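Local coordinates for protein imidazolonepropionase (PDB 2Q09) that catalyses the third step of histidine degradation, hydrolysing a ring carbon-nitrogen bond of imidazolone-5-propanoate to give N-formimidoyl-L-glutamate at an iron-containing site, at residues L42-M45 against Q46-K49; V127-L130 against I131-G134; D188-V191 against E192-Q196; V326-R329 against M330-M334; L358-Q361 against E362-G365. All coordinates share one frame; numbering follows the deposited sequence.

Interaction 1: residues L42-M45 against Q46-K49; sequences LVPM and QDLK
A short 3-10 turn, in which P44 and selenomethionine M45 reach D47 and L48, ends strand 38-44, an outermost strand of its four-stranded sheet. Two backbone bonds define it: D47 N donates to P44 O (3.1 Å), and one residue further on L48 N donates to M45 O (2.9 Å). In both, the donor stands well above the carbonyl plane, by 54° at P44 O, the oblique approach that a tight three-residue step imposes. The side chains follow the bend. CG of the P44 ring lies almost equally far from CG and OD1 of D47, at 3.7 Å, a contact of a proline methylene with a carboxylate rather than a polar one. On the strand side of the bend, V43 crosses D47 at about a right angle and sets its CG1 3.8 Å from D47 CB; with CG1 anti to the backbone N (chi1 -176°), this methyl points at the turn. The same methyl, V43 CG1, approaches L48 CG at 4.3 Å. M45 is looser: its chain folds twice, and its SE comes no nearer than 4.5 Å to L48 CD1, while the side chain also touches P29, N11 and Y52. Q46 has its amide NE2 bonded to E28 OE1, so its polar end is turned to the neighbouring loop. V43 pairs by backbone hydrogen bonds with A31, and M45 with P29. Two successive i to i+3 bonds directly after a paired strand are typical of a 3-10 turn that redirects the chain at the edge of a sheet.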
loop_
_atom_site.group_PDB
_atom_site.type_symbol
_atom_site.label_atom_id
_atom_site.label_comp_id
_atom_site.label_asym_id
_atom_site.label_seq_id
_atom_site.Cartn_x
_atom_site.Cartn_y
_atom_site.Cartn_z
ATOM N N LEU A 42 17.675 17.007 -13.769
ATOM C CA LEU A 42 16.422 17.718 -13.983
ATOM C C LEU A 42 16.814 19.147 -14.303
ATOM O O LEU A 42 17.178 19.918 -13.418
ATOM C CB LEU A 42 15.558 17.684 -12.729
ATOM C CG LEU A 42 14.507 16.580 -12.692
ATOM C CD1 LEU A 42 13.811 16.586 -11.340
ATOM C CD2 LEU A 42 13.502 16.810 -13.821
ATOM N N VAL A 43 16.728 19.495 -15.581
ATOM C CA VAL A 43 17.116 20.817 -16.053
ATOM C C VAL A 43 16.014 21.571 -16.789
ATOM O O VAL A 43 15.408 21.049 -17.722
ATOM C CB VAL A 43 18.315 20.705 -17.012
ATOM C CG1 VAL A 43 18.785 22.094 -17.435
ATOM C CG2 VAL A 43 19.431 19.918 -16.354
ATOM N N PRO A 44 15.741 22.815 -16.377
ATOM C CA PRO A 44 14.702 23.605 -17.042
ATOM C C PRO A 44 14.991 23.693 -18.536
ATOM O O PRO A 44 16.148 23.767 -18.943
ATOM C CB PRO A 44 14.779 24.964 -16.334
ATOM C CG PRO A 44 16.147 24.970 -15.683
ATOM C CD PRO A 44 16.331 23.553 -15.248
HETATM N N MSE A 45 13.944 23.669 -19.351
HETATM C CA MSE A 45 14.113 23.730 -20.795
HETATM C C MSE A 45 14.738 25.028 -21.300
HETATM O O MSE A 45 15.398 25.032 -22.334
HETATM C CB MSE A 45 12.772 23.487 -21.498
HETATM C CG MSE A 45 12.274 22.042 -21.399
HETATM SE SE MSE A 45 13.571 20.737 -22.066
HETATM C CE MSE A 45 13.316 21.105 -23.960
ATOM N N GLN A 46 14.542 26.127 -20.578
ATOM C CA GLN A 46 15.118 27.400 -21.002
ATOM C C GLN A 46 16.642 27.353 -20.989
ATOM O O GLN A 46 17.301 28.136 -21.666
ATOM C CB GLN A 46 14.609 28.552 -20.121
ATOM C CG GLN A 46 14.839 28.380 -18.636
ATOM C CD GLN A 46 14.510 29.637 -17.847
ATOM O OE1 GLN A 46 15.125 30.681 -18.044
ATOM N NE2 GLN A 46 13.534 29.546 -16.954
ATOM N N ASP A 47 17.201 26.428 -20.214
ATOM C CA ASP A 47 18.649 26.259 -20.127
ATOM C C ASP A 47 19.120 25.291 -21.204
ATOM O O ASP A 47 20.210 24.735 -21.104
ATOM C CB ASP A 47 19.049 25.691 -18.759
ATOM C CG ASP A 47 18.789 26.654 -17.620
ATOM O OD1 ASP A 47 17.908 27.522 -17.759
ATOM O OD2 ASP A 47 19.463 26.530 -16.578
ATOM N N LEU A 48 18.299 25.082 -22.226
ATOM C CA LEU A 48 18.653 24.171 -23.307
ATOM C C LEU A 48 18.112 24.645 -24.649
ATOM O O LEU A 48 17.096 25.327 -24.715
ATOM C CB LEU A 48 18.113 22.766 -23.007
ATOM C CG LEU A 48 18.681 22.051 -21.779
ATOM C CD1 LEU A 48 18.041 20.682 -21.629
ATOM C CD2 LEU A 48 20.191 21.922 -21.924
ATOM N N LYS A 49 18.793 24.274 -25.728
ATOM C CA LYS A 49 18.366 24.665 -27.067
ATOM C C LYS A 49 18.908 23.714 -28.132
ATOM O O LYS A 49 19.438 22.646 -27.833
ATOM C CB LYS A 49 18.823 26.095 -27.363
#

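Interaction 2: residues V127-L130 against I131-G134; sequences VKSL and IREG
V127 and I131, one helical turn apart near the C-terminal end of helix 116-133, belong to the packed side of this contact, while S129 and R132 make up its looser, more exposed side. The packed side is defined by its apolar neighbours: V127 packs against L75 and L165, I131 against I167, and L130 beside them reaches V135 and V138 of strand 135-141. Between V127 and I131 themselves the methyls meet, CG1 of the one with CD1 of the other, but the exact place of that CD1 is doubtful. On the other side the grip slackens. R132 CG sits between its own backbone N and carbonyl carbon (chi1 62°), which lays the extended chain back along the preceding turn, with CG 3.2 Å from S129 O. The guanidinium then passes S129, whose OG lies over one of its faces, 3.4 Å from R132 NH2, at an angle too poor for a hydrogen bond. The backbone winds down in step: R132 N still makes a nearly straight bond to K128 O (3.2 Å), but E133 N turns to L130 O (3.0 Å) and keeps only a weak bond to S129 O. The carboxylate of E133 finds its partners at the start of helix 328-339. G134 leaves the helix with a positive phi of 109°, where a side chain would jam against the carbonyl oxygen before it, and its N bonds to I131 O at 3.0 Å. This is a glycine-ended Schellman motif, here turning a helix of the amidohydrolase TIM-barrel fold into the strand that follows.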
loop_
_atom_site.group_PDB
_atom_site.type_symbol
_atom_site.label_atom_id
_atom_site.label_comp_id
_atom_site.label_asym_id
_atom_site.label_seq_id
_atom_site.Cartn_x
_atom_site.Cartn_y
_atom_site.Cartn_z
ATOM N N VAL A 127 -3.186 -6.882 -10.503
ATOM C CA VAL A 127 -2.015 -6.016 -10.556
ATOM C C VAL A 127 -1.991 -5.208 -11.850
ATOM O O VAL A 127 -1.546 -4.065 -11.856
ATOM C CB VAL A 127 -0.705 -6.823 -10.458
ATOM C CG1 VAL A 127 0.503 -5.876 -10.540
ATOM C CG2 VAL A 127 -0.672 -7.589 -9.144
ATOM N N LYS A 128 -2.482 -5.790 -12.939
ATOM C CA LYS A 128 -2.485 -5.078 -14.212
ATOM C C LYS A 128 -3.386 -3.854 -14.171
ATOM O O LYS A 128 -3.120 -2.856 -14.844
ATOM C CB LYS A 128 -2.893 -6.016 -15.351
ATOM C CG LYS A 128 -1.790 -7.031 -15.668
ATOM C CD LYS A 128 -2.128 -7.921 -16.852
ATOM C CE LYS A 128 -0.990 -8.901 -17.092
ATOM N NZ LYS A 128 -1.238 -9.811 -18.243
ATOM N N SER A 129 -4.458 -3.917 -13.387
ATOM C CA SER A 129 -5.342 -2.763 -13.281
ATOM C C SER A 129 -4.636 -1.639 -12.525
ATOM O O SER A 129 -4.796 -0.462 -12.850
ATOM C CB SER A 129 -6.645 -3.135 -12.574
ATOM O OG SER A 129 -7.519 -3.801 -13.469
ATOM N N LEU A 130 -3.861 -1.997 -11.511
ATOM C CA LEU A 130 -3.139 -0.980 -10.752
ATOM C C LEU A 130 -2.060 -0.382 -11.658
ATOM O O LEU A 130 -1.834 0.829 -11.660
ATOM C CB LEU A 130 -2.493 -1.582 -9.499
ATOM C CG LEU A 130 -3.444 -2.030 -8.384
ATOM C CD1 LEU A 130 -2.643 -2.572 -7.211
ATOM C CD2 LEU A 130 -4.298 -0.847 -7.933
ATOM N N ILE A 131 -1.391 -1.237 -12.427
ATOM C CA ILE A 131 -0.339 -0.790 -13.339
ATOM C C ILE A 131 -0.821 0.309 -14.290
ATOM O O ILE A 131 -0.179 1.355 -14.414
ATOM C CB ILE A 131 0.217 -1.987 -14.167
ATOM C CG1 ILE A 131 1.293 -2.748 -13.370
ATOM C CG2 ILE A 131 0.881 -1.489 -15.456
ATOM C CD1 ILE A 131 0.975 -2.952 -11.918
ATOM N N ARG A 132 -1.951 0.087 -14.947
ATOM C CA ARG A 132 -2.455 1.086 -15.879
ATOM C C ARG A 132 -2.944 2.376 -15.222
ATOM O O ARG A 132 -3.124 3.386 -15.907
ATOM C CB ARG A 132 -3.540 0.483 -16.764
ATOM C CG ARG A 132 -4.759 -0.004 -16.030
ATOM C CD ARG A 132 -5.616 -0.851 -16.957
ATOM N NE ARG A 132 -6.905 -1.163 -16.356
ATOM C CZ ARG A 132 -7.745 -2.079 -16.823
ATOM N NH1 ARG A 132 -7.431 -2.780 -17.904
ATOM N NH2 ARG A 132 -8.900 -2.286 -16.207
ATOM N N GLU A 133 -3.162 2.349 -13.909
ATOM C CA GLU A 133 -3.574 3.548 -13.188
ATOM C C GLU A 133 -2.337 4.371 -12.860
ATOM O O GLU A 133 -2.444 5.517 -12.426
ATOM C CB GLU A 133 -4.257 3.216 -11.860
ATOM C CG GLU A 133 -5.641 2.642 -11.949
ATOM C CD GLU A 133 -6.416 2.826 -10.648
ATOM O OE1 GLU A 133 -5.806 2.709 -9.566
ATOM O OE2 GLU A 133 -7.636 3.078 -10.710
ATOM N N GLY A 134 -1.164 3.768 -13.027
ATOM C CA GLY A 134 0.071 4.472 -12.733
ATOM C C GLY A 134 0.789 3.985 -11.483
ATOM O O GLY A 134 1.744 4.615 -11.040
#

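Interaction 3: residues D188-V191 against E192-Q196; sequences DSWV and ETICQ
W190 and I194, one turn apart in helix 187-204, meet through a CH-pi contact: I194 CD1 lies over the face of the indole, 3.9 Å from the centroid of its five-membered ring. With chi1 at 172° the indole leaves CB opposite the main-chain N and so comes alongside the next turn. The backbone polar atoms are satisfied in the regular alpha-helical way, with E192 N bonded to D188 O and I194 N to W190 O (3.1 Å), the straightest of the set being C195 N to V191 O (3.0 Å). The oxygen of S189 carries two donors. T193 N reaches S189 O at 3.1 Å, and a water donates to S189 O at 2.8 Å. The same water is hydrogen-bonded to T193 OG1, which also bonds to the hydroxyl of Y183. The buried indole NE1 has a weak bond to A175 O on strand 168-176, and D188 OD2 is bonded to Q224. Residues 194-196 already belong to a wider, pi-type turn of the helix. Replacing W190 by an alanine would probably leave A175 O without this donor and open a gap beside the methyl of I194 and the ring of Y183. The chemistry thus suggests a turn that is largely apolar where it faces the barrel strand, with one weak polar link to it, and that has a water joining S189 O to T193 OG1 elsewhere.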
loop_
_atom_site.group_PDB
_atom_site.type_symbol
_atom_site.label_atom_id
_atom_site.label_comp_id
_atom_site.label_asym_id
_atom_site.label_seq_id
_atom_site.Cartn_x
_atom_site.Cartn_y
_atom_site.Cartn_z
ATOM N N ASP A 188 -2.690 -18.087 21.811
ATOM C CA ASP A 188 -1.296 -17.865 22.172
ATOM C C ASP A 188 -0.363 -18.882 21.544
ATOM O O ASP A 188 0.812 -18.609 21.318
ATOM C CB ASP A 188 -1.146 -17.891 23.692
ATOM C CG ASP A 188 -1.747 -16.668 24.346
ATOM O OD1 ASP A 188 -2.578 -16.819 25.263
ATOM O OD2 ASP A 188 -1.384 -15.548 23.937
ATOM N N SER A 189 -0.897 -20.062 21.256
ATOM C CA SER A 189 -0.110 -21.112 20.640
ATOM C C SER A 189 0.175 -20.692 19.201
ATOM O O SER A 189 1.255 -20.955 18.668
ATOM C CB SER A 189 -0.885 -22.431 20.675
ATOM O OG SER A 189 -0.016 -23.531 20.474
ATOM N N TRP A 190 -0.798 -20.027 18.586
ATOM C CA TRP A 190 -0.654 -19.556 17.213
ATOM C C TRP A 190 0.392 -18.444 17.199
ATOM O O TRP A 190 1.220 -18.365 16.297
ATOM C CB TRP A 190 -2.003 -19.041 16.689
ATOM C CG TRP A 190 -1.928 -18.368 15.348
ATOM C CD1 TRP A 190 -2.389 -17.120 15.033
ATOM C CD2 TRP A 190 -1.348 -18.899 14.146
ATOM N NE1 TRP A 190 -2.128 -16.837 13.710
ATOM C CE2 TRP A 190 -1.491 -17.910 13.144
ATOM C CE3 TRP A 190 -0.719 -20.112 13.819
ATOM C CZ2 TRP A 190 -1.031 -18.096 11.836
ATOM C CZ3 TRP A 190 -0.259 -20.297 12.512
ATOM C CH2 TRP A 190 -0.421 -19.291 11.539
ATOM N N VAL A 191 0.359 -17.582 18.208
ATOM C CA VAL A 191 1.327 -16.500 18.296
ATOM C C VAL A 191 2.739 -17.081 18.410
ATOM O O VAL A 191 3.671 -16.579 17.780
ATOM C CB VAL A 191 1.036 -15.580 19.505
ATOM C CG1 VAL A 191 2.136 -14.534 19.641
ATOM C CG2 VAL A 191 -0.313 -14.896 19.317
ATOM N N GLU A 192 2.899 -18.143 19.198
ATOM C CA GLU A 192 4.216 -18.764 19.336
ATOM C C GLU A 192 4.714 -19.292 17.994
ATOM O O GLU A 192 5.891 -19.176 17.665
ATOM C CB GLU A 192 4.176 -19.918 20.340
ATOM C CG GLU A 192 4.528 -19.519 21.768
ATOM C CD GLU A 192 4.692 -20.718 22.687
ATOM O OE1 GLU A 192 5.085 -20.522 23.854
ATOM O OE2 GLU A 192 4.424 -21.855 22.241
ATOM N N THR A 193 3.808 -19.883 17.225
ATOM C CA THR A 193 4.148 -20.430 15.917
ATOM C C THR A 193 4.684 -19.349 14.983
ATOM O O THR A 193 5.683 -19.549 14.290
ATOM C CB THR A 193 2.919 -21.077 15.261
ATOM O OG1 THR A 193 2.510 -22.211 16.033
ATOM C CG2 THR A 193 3.245 -21.518 13.834
ATOM N N ILE A 194 4.003 -18.206 14.965
ATOM C CA ILE A 194 4.399 -17.079 14.128
ATOM C C ILE A 194 5.790 -16.600 14.517
ATOM O O ILE A 194 6.655 -16.396 13.667
ATOM C CB ILE A 194 3.413 -15.883 14.296
ATOM C CG1 ILE A 194 2.008 -16.287 13.841
ATOM C CG2 ILE A 194 3.894 -14.688 13.491
ATOM C CD1 ILE A 194 0.958 -15.210 14.065
ATOM N N CYS A 195 5.990 -16.414 15.816
ATOM C CA CYS A 195 7.260 -15.927 16.333
ATOM C C CYS A 195 8.424 -16.914 16.231
ATOM O O CYS A 195 9.541 -16.533 15.883
ATOM C CB CYS A 195 7.091 -15.504 17.797
ATOM S SG CYS A 195 5.908 -14.164 18.062
ATOM N N GLN A 196 8.168 -18.184 16.515
ATOM C CA GLN A 196 9.243 -19.169 16.499
ATOM C C GLN A 196 9.435 -19.954 15.214
ATOM O O GLN A 196 10.474 -20.594 15.026
ATOM C CB GLN A 196 9.044 -20.153 17.653
ATOM C CG GLN A 196 9.213 -19.545 19.026
ATOM C CD GLN A 196 8.706 -20.452 20.121
ATOM O OE1 GLN A 196 8.909 -21.663 20.083
ATOM N NE2 GLN A 196 8.051 -19.870 21.113
HETATM O O HOH W 1 3.148 -23.020 18.585
#

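Interaction 4: residues V326-R329 against M330-M334; sequences VSLR and MAMNM
S327 caps the N terminus of helix 328-339: its OG accepts a hydrogen bond of 3.1 Å from the backbone N of M330, as an N-cap residue does for a first-turn amide that has no carbonyl behind it. OG lies anti to the backbone N of S327 (chi1 179°), and that rotation carries it forward over the start of the helix, where it also comes 3.3 Å from CB of the selenomethionine M330. Past the cap the regular pattern takes over, with M332 N bonded to L328 O in the carbonyl plane and N333 N to R329 O (3.0 Å). M332, another selenomethionine, lays its SE beside R329, 3.9 Å from R329 CA. A331 CB is tucked against L328 O at 3.1 Å; the side chain of A331 lies about 12 Å from the bound iron. In the next shell the carboxylate of E133, from the end of helix 116-133, bonds to S327 OG through OE2 and to L328 N through OE1, a group that, if charged, would probably interact favourably with the N-terminal end of the helix. An alanine in place of S327 is likely to leave M330 N without its acceptor and one oxygen of E133 without a mate. L328 packs on L68 and D70 of strand 63-73, the strand that also carries the metal ligand H72. Farther out, R329 is held at the end of its side chain, NH2 by OE1 of Q394 and NE by the carbonyl oxygen of L386.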
loop_
_atom_site.group_PDB
_atom_site.type_symbol
_atom_site.label_atom_id
_atom_site.label_comp_id
_atom_site.label_asym_id
_atom_site.label_seq_id
_atom_site.Cartn_x
_atom_site.Cartn_y
_atom_site.Cartn_z
ATOM N N VAL A 326 -10.377 -2.714 -6.858
ATOM C CA VAL A 326 -9.023 -2.651 -7.379
ATOM C C VAL A 326 -8.761 -1.333 -8.083
ATOM O O VAL A 326 -8.743 -1.255 -9.312
ATOM C CB VAL A 326 -8.767 -3.810 -8.343
ATOM C CG1 VAL A 326 -7.309 -3.803 -8.796
ATOM C CG2 VAL A 326 -9.102 -5.133 -7.643
ATOM N N SER A 327 -8.568 -0.296 -7.283
ATOM C CA SER A 327 -8.310 1.031 -7.806
ATOM C C SER A 327 -7.683 1.898 -6.720
ATOM O O SER A 327 -8.263 2.080 -5.644
ATOM C CB SER A 327 -9.617 1.679 -8.271
ATOM O OG SER A 327 -9.379 2.987 -8.765
ATOM N N LEU A 328 -6.494 2.424 -6.989
ATOM C CA LEU A 328 -5.842 3.298 -6.024
ATOM C C LEU A 328 -6.460 4.685 -6.164
ATOM O O LEU A 328 -6.706 5.376 -5.179
ATOM C CB LEU A 328 -4.335 3.394 -6.281
ATOM C CG LEU A 328 -3.614 4.433 -5.409
ATOM C CD1 LEU A 328 -3.777 4.072 -3.934
ATOM C CD2 LEU A 328 -2.135 4.495 -5.781
ATOM N N ARG A 329 -6.708 5.086 -7.404
ATOM C CA ARG A 329 -7.285 6.400 -7.647
ATOM C C ARG A 329 -8.680 6.567 -7.059
ATOM O O ARG A 329 -9.039 7.658 -6.624
ATOM C CB ARG A 329 -7.266 6.717 -9.145
ATOM C CG ARG A 329 -5.828 6.930 -9.640
ATOM C CD ARG A 329 -5.742 7.247 -11.120
ATOM N NE ARG A 329 -6.358 8.528 -11.444
ATOM C CZ ARG A 329 -6.376 9.045 -12.669
ATOM N NH1 ARG A 329 -5.805 8.385 -13.669
ATOM N NH2 ARG A 329 -6.975 10.203 -12.906
HETATM N N MSE A 330 -9.462 5.489 -7.018
HETATM C CA MSE A 330 -10.801 5.569 -6.437
HETATM C C MSE A 330 -10.591 5.849 -4.946
HETATM O O MSE A 330 -11.347 6.594 -4.316
HETATM C CB MSE A 330 -11.550 4.246 -6.612
HETATM C CG MSE A 330 -12.980 4.257 -6.094
HETATM SE SE MSE A 330 -14.150 5.416 -7.161
HETATM C CE MSE A 330 -14.483 6.801 -5.864
ATOM N N ALA A 331 -9.545 5.253 -4.385
ATOM C CA ALA A 331 -9.240 5.451 -2.972
ATOM C C ALA A 331 -8.881 6.912 -2.714
ATOM O O ALA A 331 -9.229 7.482 -1.676
ATOM C CB ALA A 331 -8.081 4.546 -2.546
HETATM N N MSE A 332 -8.164 7.511 -3.658
HETATM C CA MSE A 332 -7.774 8.914 -3.532
HETATM C C MSE A 332 -9.033 9.785 -3.554
HETATM O O MSE A 332 -9.172 10.730 -2.769
HETATM C CB MSE A 332 -6.847 9.299 -4.688
HETATM C CG MSE A 332 -5.507 8.555 -4.659
HETATM SE SE MSE A 332 -4.487 8.757 -6.279
HETATM C CE MSE A 332 -3.851 10.601 -5.956
ATOM N N ASN A 333 -9.941 9.467 -4.471
ATOM C CA ASN A 333 -11.194 10.206 -4.594
ATOM C C ASN A 333 -11.990 10.078 -3.292
ATOM O O ASN A 333 -12.563 11.049 -2.800
ATOM C CB ASN A 333 -11.998 9.657 -5.774
ATOM C CG ASN A 333 -13.269 10.433 -6.038
ATOM O OD1 ASN A 333 -14.247 10.328 -5.293
ATOM N ND2 ASN A 333 -13.259 11.230 -7.105
HETATM N N MSE A 334 -12.007 8.876 -2.726
HETATM C CA MSE A 334 -12.734 8.662 -1.483
HETATM C C MSE A 334 -12.069 9.330 -0.285
HETATM O O MSE A 334 -12.762 9.797 0.613
HETATM C CB MSE A 334 -12.931 7.168 -1.220
HETATM C CG MSE A 334 -13.914 6.530 -2.179
HETATM SE SE MSE A 334 -14.378 4.705 -1.702
HETATM C CE MSE A 334 -15.741 4.391 -3.060
#

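Interaction 5: residues L358-Q361 against E362-G365; sequences LGEQ and EQLG
One carbonyl oxygen, that of E360, takes two backbone donors, from Q363 and L364, and so closes an alpha-turn with a beta-turn inside it in the loop that follows helix 352-357. The donors come from different directions. L364 N lies nearly along the C=O axis of E360 O at 3.0 Å, closing the i to i+4 alpha-turn, whereas Q363 N, at 2.9 Å from E360 O, stands 54° out of the carbonyl plane and closes the i to i+3 beta-turn. The preceding G359, with positive phi, is the C-prime residue of the Schellman motif that ends the helix, so the two turns follow directly on a helix cap. Side chains of E360, Q363 and L364 add to the contact. E360 bends at its second torsion (chi2 -66°), bringing OE1 to 3.6 Å from Q363 CB, an apolar flank for one oxygen, while OE2 forms a salt bridge with K170 of strand 168-176. E360 CB faces L364 CD1 at 4.2 Å; L364 also touches T137 and R168. The amide of Q363 has its OE1 bonded to R38 NH1, and the carboxylate of E360 is turned 72° from it. Two waters bridge further backbone atoms. One donates to G359 O and accepts from E362 N at 3.0 Å, spanning the start of the turn. A second bridges its end, donating both to Q361 O at 2.6 Å and to L364 O at 2.7 Å.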
loop_
_atom_site.group_PDB
_atom_site.type_symbol
_atom_site.label_atom_id
_atom_site.label_comp_id
_atom_site.label_asym_id
_atom_site.label_seq_id
_atom_site.Cartn_x
_atom_site.Cartn_y
_atom_site.Cartn_z
ATOM N N LEU A 358 6.613 2.597 3.383
ATOM C CA LEU A 358 7.261 1.359 2.963
ATOM C C LEU A 358 8.761 1.422 3.228
ATOM O O LEU A 358 9.504 0.540 2.804
ATOM C CB LEU A 358 7.009 1.105 1.471
ATOM C CG LEU A 358 5.547 0.973 1.025
ATOM C CD1 LEU A 358 5.471 0.716 -0.467
ATOM C CD2 LEU A 358 4.879 -0.163 1.795
ATOM N N GLY A 359 9.189 2.470 3.926
ATOM C CA GLY A 359 10.596 2.647 4.248
ATOM C C GLY A 359 11.448 3.025 3.053
ATOM O O GLY A 359 12.668 2.835 3.066
ATOM N N GLU A 360 10.816 3.567 2.019
ATOM C CA GLU A 360 11.528 3.958 0.809
ATOM C C GLU A 360 11.601 5.473 0.604
ATOM O O GLU A 360 11.810 5.940 -0.518
ATOM C CB GLU A 360 10.857 3.322 -0.408
ATOM C CG GLU A 360 10.915 1.797 -0.449
ATOM C CD GLU A 360 12.327 1.264 -0.610
ATOM O OE1 GLU A 360 13.079 1.815 -1.441
ATOM O OE2 GLU A 360 12.679 0.289 0.083
ATOM N N GLN A 361 11.432 6.236 1.682
ATOM C CA GLN A 361 11.457 7.695 1.593
ATOM C C GLN A 361 12.672 8.262 0.853
ATOM O O GLN A 361 12.569 9.297 0.190
ATOM C CB GLN A 361 11.388 8.318 2.995
ATOM C CG GLN A 361 12.511 7.878 3.931
ATOM C CD GLN A 361 12.172 6.609 4.690
ATOM O OE1 GLN A 361 11.423 5.762 4.211
ATOM N NE2 GLN A 361 12.737 6.467 5.880
ATOM N N GLU A 362 13.816 7.592 0.962
ATOM C CA GLU A 362 15.036 8.074 0.314
ATOM C C GLU A 362 15.177 7.661 -1.150
ATOM O O GLU A 362 15.993 8.227 -1.878
ATOM C CB GLU A 362 16.275 7.585 1.082
ATOM C CG GLU A 362 16.356 8.050 2.532
ATOM C CD GLU A 362 17.676 7.694 3.196
ATOM O OE1 GLU A 362 17.986 6.491 3.317
ATOM O OE2 GLU A 362 18.407 8.624 3.595
ATOM N N GLN A 363 14.377 6.693 -1.587
ATOM C CA GLN A 363 14.483 6.178 -2.951
ATOM C C GLN A 363 13.337 6.457 -3.924
ATOM O O GLN A 363 13.556 6.518 -5.132
ATOM C CB GLN A 363 14.670 4.662 -2.898
ATOM C CG GLN A 363 15.814 4.190 -2.036
ATOM C CD GLN A 363 17.159 4.507 -2.643
ATOM O OE1 GLN A 363 17.382 4.287 -3.833
ATOM N NE2 GLN A 363 18.072 5.019 -1.828
ATOM N N LEU A 364 12.125 6.614 -3.400
ATOM C CA LEU A 364 10.941 6.821 -4.236
ATOM C C LEU A 364 9.985 7.903 -3.751
ATOM O O LEU A 364 10.107 8.405 -2.636
ATOM C CB LEU A 364 10.162 5.506 -4.317
ATOM C CG LEU A 364 10.866 4.284 -4.911
ATOM C CD1 LEU A 364 10.147 3.003 -4.494
ATOM C CD2 LEU A 364 10.891 4.424 -6.416
ATOM N N GLY A 365 9.030 8.253 -4.608
ATOM C CA GLY A 365 8.026 9.227 -4.234
ATOM C C GLY A 365 8.230 10.679 -4.609
ATOM O O GLY A 365 7.312 11.486 -4.415
HETATM O O HOH W 2 14.448 5.008 2.345
HETATM O O HOH W 3 10.313 10.213 -0.676
#

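From the N terminus, interaction 1 bends the chain at the edge of the small four-stranded sheet, some 35 Å from the centre of the molecule. Interactions 2 to 5 belong to the amidohydrolase part of the chain. Each contact is local: a turn, a helix end or, in interaction 3, successive turns of one helix; they come in series, none nesting in or crossing another. Interaction 2 ends helix 116-133, interaction 3 runs through helix 187-204 between strands 168-176 and 210-213, and interaction 4 opens helix 328-339. Interactions 2 and 4 alone touch, where E133 meets the N-terminal cap. Interaction 5 turns the loop leading towards strand 375-378. Interactions 1 and 3 are farthest apart, their centres about 58 Å from each other.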